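Long-range contact in HTH-type transcriptional regulator mcbR (Escherichia coli UMEA 3718-1, PDB 4P9F), which represses expression of McbA by binding to its promoter region, preventing colanic acid overproduction and mucoidy, and is important for biofilm formation: residues Glu171-Leu183 and Cys194-Ile208. Sequence-based numbering, arbitrary orientation.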
loop_
_atom_site.group_PDB
_atom_site.type_symbol
_atom_site.label_atom_id
_atom_site.label_comp_id
_atom_site.label_asym_id
_atom_site.label_seq_id
_atom_site.Cartn_x
_atom_site.Cartn_y
_atom_site.Cartn_z
ATOM N N GLU A 171 29.894 -9.246 9.335
ATOM C CA GLU A 171 29.203 -10.530 9.239
ATOM C C GLU A 171 28.185 -10.541 8.102
ATOM O O GLU A 171 27.417 -11.493 7.952
ATOM C CB GLU A 171 28.508 -10.856 10.563
ATOM N N LEU A 172 28.162 -9.473 7.314
ATOM C CA LEU A 172 27.230 -9.380 6.196
ATOM C C LEU A 172 27.929 -9.554 4.850
ATOM O O LEU A 172 27.297 -9.444 3.800
ATOM C CB LEU A 172 26.517 -8.031 6.228
ATOM C CG LEU A 172 25.740 -7.649 7.493
ATOM C CD1 LEU A 172 25.108 -6.272 7.328
ATOM C CD2 LEU A 172 24.671 -8.688 7.800
ATOM N N ARG A 173 29.207 -9.920 4.895
ATOM C CA ARG A 173 30.042 -9.975 3.699
ATOM C C ARG A 173 29.441 -10.871 2.623
ATOM O O ARG A 173 29.301 -10.460 1.470
ATOM C CB ARG A 173 31.449 -10.450 4.063
ATOM C CG ARG A 173 32.399 -10.582 2.884
ATOM C CD ARG A 173 32.546 -9.279 2.124
ATOM N NE ARG A 173 33.546 -9.383 1.066
ATOM C CZ ARG A 173 33.284 -9.795 -0.170
ATOM N NH1 ARG A 173 32.048 -10.142 -0.506
ATOM N NH2 ARG A 173 34.258 -9.858 -1.070
ATOM N N GLU A 174 29.051 -12.076 3.016
ATOM C CA GLU A 174 28.578 -13.076 2.071
ATOM C C GLU A 174 27.184 -12.759 1.521
ATOM O O GLU A 174 26.769 -13.301 0.495
ATOM C CB GLU A 174 28.578 -14.437 2.760
ATOM C CG GLU A 174 28.489 -15.619 1.831
ATOM C CD GLU A 174 28.769 -16.928 2.545
ATOM O OE1 GLU A 174 28.386 -17.979 2.006
ATOM O OE2 GLU A 174 29.374 -16.904 3.640
ATOM N N HIS A 175 26.493 -11.838 2.180
ATOM C CA HIS A 175 25.132 -11.448 1.815
ATOM C C HIS A 175 25.073 -10.670 0.490
ATOM O O HIS A 175 24.003 -10.497 -0.092
ATOM C CB HIS A 175 24.521 -10.614 2.950
ATOM C CG HIS A 175 24.195 -11.414 4.176
ATOM N ND1 HIS A 175 25.172 -12.018 4.947
ATOM C CD2 HIS A 175 23.020 -11.687 4.778
ATOM C CE1 HIS A 175 24.602 -12.646 5.955
ATOM N NE2 HIS A 175 23.298 -12.463 5.884
ATOM N N ILE A 176 26.217 -10.168 0.031
ATOM C CA ILE A 176 26.235 -9.393 -1.207
ATOM C C ILE A 176 26.231 -10.294 -2.449
ATOM O O ILE A 176 25.924 -9.837 -3.546
ATOM C CB ILE A 176 27.443 -8.438 -1.264
ATOM C CG1 ILE A 176 27.204 -7.383 -2.345
ATOM C CG2 ILE A 176 28.752 -9.209 -1.450
ATOM C CD1 ILE A 176 28.261 -6.345 -2.409
ATOM N N GLU A 177 26.516 -11.579 -2.272
ATOM C CA GLU A 177 26.576 -12.481 -3.410
ATOM C C GLU A 177 25.187 -12.648 -4.037
ATOM O O GLU A 177 25.061 -12.727 -5.261
ATOM C CB GLU A 177 27.150 -13.835 -3.011
ATOM C CG GLU A 177 28.662 -13.874 -3.051
ATOM C CD GLU A 177 29.227 -13.382 -4.378
ATOM O OE1 GLU A 177 29.005 -14.043 -5.414
ATOM O OE2 GLU A 177 29.889 -12.328 -4.383
ATOM N N ASN A 178 24.149 -12.701 -3.207
ATOM C CA ASN A 178 22.796 -12.780 -3.740
ATOM C C ASN A 178 22.426 -11.575 -4.601
ATOM O O ASN A 178 21.631 -11.711 -5.533
ATOM C CB ASN A 178 21.771 -12.949 -2.608
ATOM C CG ASN A 178 21.670 -14.393 -2.115
ATOM O OD1 ASN A 178 21.840 -15.341 -2.886
ATOM N ND2 ASN A 178 21.385 -14.563 -0.831
ATOM N N TYR A 179 23.021 -10.419 -4.317
ATOM C CA TYR A 179 22.775 -9.208 -5.101
ATOM C C TYR A 179 23.450 -9.323 -6.474
ATOM O O TYR A 179 22.858 -8.963 -7.493
ATOM C CB TYR A 179 23.274 -7.965 -4.356
ATOM C CG TYR A 179 22.421 -7.575 -3.165
ATOM C CD1 TYR A 179 22.575 -8.225 -1.946
ATOM C CD2 TYR A 179 21.472 -6.565 -3.251
ATOM C CE1 TYR A 179 21.804 -7.890 -0.851
ATOM C CE2 TYR A 179 20.691 -6.217 -2.148
ATOM C CZ TYR A 179 20.870 -6.891 -0.954
ATOM O OH TYR A 179 20.116 -6.572 0.158
ATOM N N HIS A 180 24.678 -9.840 -6.493
ATOM C CA HIS A 180 25.369 -10.142 -7.743
ATOM C C HIS A 180 24.557 -11.107 -8.599
ATOM O O HIS A 180 24.387 -10.898 -9.799
ATOM C CB HIS A 180 26.749 -10.767 -7.472
ATOM C CG HIS A 180 27.757 -9.806 -6.926
ATOM N ND1 HIS A 180 28.277 -8.773 -7.675
ATOM C CD2 HIS A 180 28.349 -9.726 -5.711
ATOM C CE1 HIS A 180 29.143 -8.095 -6.944
ATOM N NE2 HIS A 180 29.208 -8.653 -5.750
ATOM N N LEU A 181 24.021 -12.143 -7.958
ATOM C CA LEU A 181 23.243 -13.154 -8.652
ATOM C C LEU A 181 21.942 -12.557 -9.207
ATOM O O LEU A 181 21.527 -12.882 -10.311
ATOM C CB LEU A 181 22.960 -14.332 -7.711
ATOM C CG LEU A 181 24.185 -15.183 -7.353
ATOM C CD1 LEU A 181 23.823 -16.288 -6.368
ATOM C CD2 LEU A 181 24.778 -15.793 -8.628
ATOM N N LEU A 182 21.313 -11.671 -8.440
ATOM C CA LEU A 182 20.108 -11.001 -8.911
ATOM C C LEU A 182 20.405 -10.136 -10.142
ATOM O O LEU A 182 19.651 -10.134 -11.116
ATOM C CB LEU A 182 19.503 -10.139 -7.803
ATOM C CG LEU A 182 18.306 -9.310 -8.223
ATOM C CD1 LEU A 182 17.200 -10.238 -8.720
ATOM C CD2 LEU A 182 17.806 -8.443 -7.063
ATOM N N LEU A 183 21.502 -9.396 -10.098
ATOM C CA LEU A 183 21.853 -8.543 -11.225
ATOM C C LEU A 183 22.155 -9.391 -12.476
ATOM O O LEU A 183 21.745 -9.036 -13.577
ATOM C CB LEU A 183 23.038 -7.639 -10.867
ATOM C CG LEU A 183 23.398 -6.615 -11.942
ATOM C CD1 LEU A 183 22.151 -5.853 -12.339
ATOM C CD2 LEU A 183 24.486 -5.667 -11.464
ATOM N N CYS A 194 15.206 -14.163 -11.279
ATOM C CA CYS A 194 15.120 -12.878 -10.574
ATOM C C CYS A 194 14.271 -13.014 -9.323
ATOM O O CYS A 194 14.620 -12.501 -8.258
ATOM C CB CYS A 194 14.545 -11.785 -11.479
ATOM S SG CYS A 194 15.632 -11.226 -12.803
ATOM N N ARG A 195 13.143 -13.705 -9.456
ATOM C CA ARG A 195 12.260 -13.923 -8.312
ATOM C C ARG A 195 12.944 -14.747 -7.232
ATOM O O ARG A 195 12.845 -14.437 -6.038
ATOM C CB ARG A 195 10.951 -14.587 -8.741
ATOM C CG ARG A 195 9.994 -13.635 -9.464
ATOM C CD ARG A 195 8.700 -14.342 -9.856
ATOM N NE ARG A 195 7.535 -13.502 -9.583
ATOM C CZ ARG A 195 6.673 -13.702 -8.588
ATOM N NH1 ARG A 195 6.818 -14.736 -7.768
ATOM N NH2 ARG A 195 5.655 -12.869 -8.423
ATOM N N HIS A 196 13.654 -15.782 -7.658
ATOM C CA HIS A 196 14.365 -16.643 -6.733
ATOM C C HIS A 196 15.474 -15.881 -5.971
ATOM O O HIS A 196 15.571 -15.995 -4.757
ATOM C CB HIS A 196 14.956 -17.843 -7.492
ATOM C CG HIS A 196 15.848 -18.708 -6.655
ATOM N ND1 HIS A 196 17.197 -18.464 -6.509
ATOM C CD2 HIS A 196 15.585 -19.814 -5.919
ATOM C CE1 HIS A 196 17.727 -19.381 -5.718
ATOM N NE2 HIS A 196 16.768 -20.211 -5.349
ATOM N N CYS A 197 16.299 -15.105 -6.679
ATOM C CA CYS A 197 17.377 -14.347 -6.038
ATOM C C CYS A 197 16.817 -13.296 -5.071
ATOM O O CYS A 197 17.313 -13.131 -3.959
ATOM C CB CYS A 197 18.282 -13.679 -7.091
ATOM S SG CYS A 197 19.288 -14.906 -8.018
ATOM N N LEU A 198 15.773 -12.597 -5.502
ATOM C CA LEU A 198 15.178 -11.577 -4.662
ATOM C C LEU A 198 14.533 -12.218 -3.426
ATOM O O LEU A 198 14.640 -11.681 -2.329
ATOM C CB LEU A 198 14.144 -10.767 -5.437
ATOM C CG LEU A 198 13.520 -9.603 -4.658
ATOM C CD1 LEU A 198 14.611 -8.650 -4.125
ATOM C CD2 LEU A 198 12.497 -8.851 -5.538
ATOM N N ALA A 199 13.881 -13.364 -3.597
ATOM C CA ALA A 199 13.325 -14.079 -2.452
ATOM C C ALA A 199 14.426 -14.480 -1.461
ATOM O O ALA A 199 14.261 -14.341 -0.251
ATOM C CB ALA A 199 12.550 -15.321 -2.907
ATOM N N GLU A 200 15.554 -14.954 -1.989
ATOM C CA GLU A 200 16.698 -15.334 -1.162
ATOM C C GLU A 200 17.238 -14.121 -0.396
ATOM O O GLU A 200 17.588 -14.218 0.785
ATOM C CB GLU A 200 17.810 -15.952 -2.036
ATOM C CG GLU A 200 17.549 -17.385 -2.553
ATOM C CD GLU A 200 17.948 -18.485 -1.570
ATOM O OE1 GLU A 200 19.138 -18.540 -1.195
ATOM O OE2 GLU A 200 17.094 -19.319 -1.203
ATOM N N ILE A 201 17.311 -12.979 -1.076
ATOM C CA ILE A 201 17.771 -11.732 -0.448
ATOM C C ILE A 201 16.878 -11.372 0.727
ATOM O O ILE A 201 17.354 -11.053 1.823
ATOM C CB ILE A 201 17.804 -10.565 -1.469
ATOM C CG1 ILE A 201 18.950 -10.787 -2.471
ATOM C CG2 ILE A 201 17.978 -9.207 -0.761
ATOM C CD1 ILE A 201 18.958 -9.819 -3.616
HETATM N N MSE A 202 15.578 -11.432 0.495
HETATM C CA MSE A 202 14.623 -11.078 1.522
HETATM C C MSE A 202 14.687 -12.058 2.679
HETATM O O MSE A 202 14.710 -11.642 3.834
HETATM C CB MSE A 202 13.209 -11.005 0.938
HETATM C CG MSE A 202 13.008 -9.812 -0.030
HETATM SE SE MSE A 202 11.123 -9.568 -0.587
HETATM C CE MSE A 202 10.895 -11.108 -1.747
ATOM N N GLN A 203 14.763 -13.351 2.377
ATOM C CA GLN A 203 14.832 -14.370 3.428
ATOM C C GLN A 203 16.034 -14.168 4.350
ATOM O O GLN A 203 15.893 -14.187 5.581
ATOM C CB GLN A 203 14.888 -15.778 2.827
ATOM C CG GLN A 203 13.549 -16.313 2.407
ATOM C CD GLN A 203 13.645 -17.688 1.784
ATOM O OE1 GLN A 203 14.638 -18.401 1.963
ATOM N NE2 GLN A 203 12.616 -18.065 1.037
ATOM N N GLN A 204 17.207 -13.943 3.764
ATOM C CA GLN A 204 18.408 -13.776 4.579
ATOM C C GLN A 204 18.374 -12.458 5.381
ATOM O O GLN A 204 18.841 -12.420 6.522
ATOM C CB GLN A 204 19.672 -13.851 3.707
ATOM C CG GLN A 204 19.886 -12.666 2.756
ATOM C CD GLN A 204 21.146 -12.794 1.891
ATOM O OE1 GLN A 204 21.740 -13.870 1.787
ATOM N NE2 GLN A 204 21.558 -11.686 1.277
ATOM N N ASN A 205 17.796 -11.395 4.817
ATOM C CA ASN A 205 17.765 -10.106 5.516
ATOM C C ASN A 205 16.757 -10.126 6.674
ATOM O O ASN A 205 17.014 -9.596 7.763
ATOM C CB ASN A 205 17.456 -8.947 4.538
ATOM C CG ASN A 205 18.612 -8.674 3.566
ATOM O OD1 ASN A 205 19.718 -9.176 3.748
ATOM N ND2 ASN A 205 18.365 -7.849 2.555
ATOM N N ILE A 206 15.619 -10.755 6.436
ATOM C CA ILE A 206 14.583 -10.933 7.450
ATOM C C ILE A 206 15.088 -11.775 8.624
ATOM O O ILE A 206 14.800 -11.475 9.789
ATOM C CB ILE A 206 13.323 -11.602 6.822
ATOM C CG1 ILE A 206 12.572 -10.609 5.922
ATOM C CG2 ILE A 206 12.356 -12.130 7.874
ATOM C CD1 ILE A 206 11.524 -11.288 5.033
ATOM N N ALA A 207 15.854 -12.815 8.312
ATOM C CA ALA A 207 16.408 -13.696 9.328
ATOM C C ALA A 207 17.244 -12.901 10.331
ATOM O O ALA A 207 17.229 -13.169 11.535
ATOM C CB ALA A 207 17.249 -14.791 8.671
ATOM N N ILE A 208 17.968 -11.913 9.825
ATOM C CA ILE A 208 18.740 -11.020 10.671
ATOM C C ILE A 208 17.832 -10.172 11.563
ATOM O O ILE A 208 18.113 -9.990 12.752
ATOM C CB ILE A 208 19.629 -10.097 9.821
ATOM C CG1 ILE A 208 20.551 -10.934 8.938
ATOM C CG2 ILE A 208 20.454 -9.162 10.710
ATOM C CD1 ILE A 208 21.360 -10.111 7.982
HETATM O O HOH W 1 21.038 -14.418 7.190
#
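Leu182 fits as a knob into a hole formed by Cys194, Cys197, Leu198 and Ile201. With CG anti to the backbone N (chi1 175°), its branches spread along the partner helix, CD1 reaching Cys194 O at 3.5 Å and CD2 meeting Ile201 CD1 at 3.9 Å. The small Cys197 lets the backbones come close here, its CB lying 3.7 Å from Leu182 CA. Beta-branched Ile201 forks: its CG1-CD1 arm packs on Asn178 CB and over the Tyr179 ring face (CH-pi), while CG2 meets Tyr179 CZ at 3.7 Å. Farther along, polar groups take over. Asn178 suits its place by joining a short apolar stem to an amide, whose ND2 offers Gln204 OE1 a strongly bent, hence weak, bond (2.7 Å). Gln204, with CG between the backbone N and carbonyl carbon (chi1 70°) and extended beyond, donates from NE2 to a lone pair of His175 O (3.0 Å). An alanine in place of Gln204 would probably leave His175 O without this donor and the Asn178 amide freer to turn. A water links His175 NE2 to Gln204 O. Helices 177-183 and 194-208 thus run nearly antiparallel (161°) in the FCD domain, helix 100-119 touching residues 171-183 and helices 73-95 and 122-138 packing against residues 194-208.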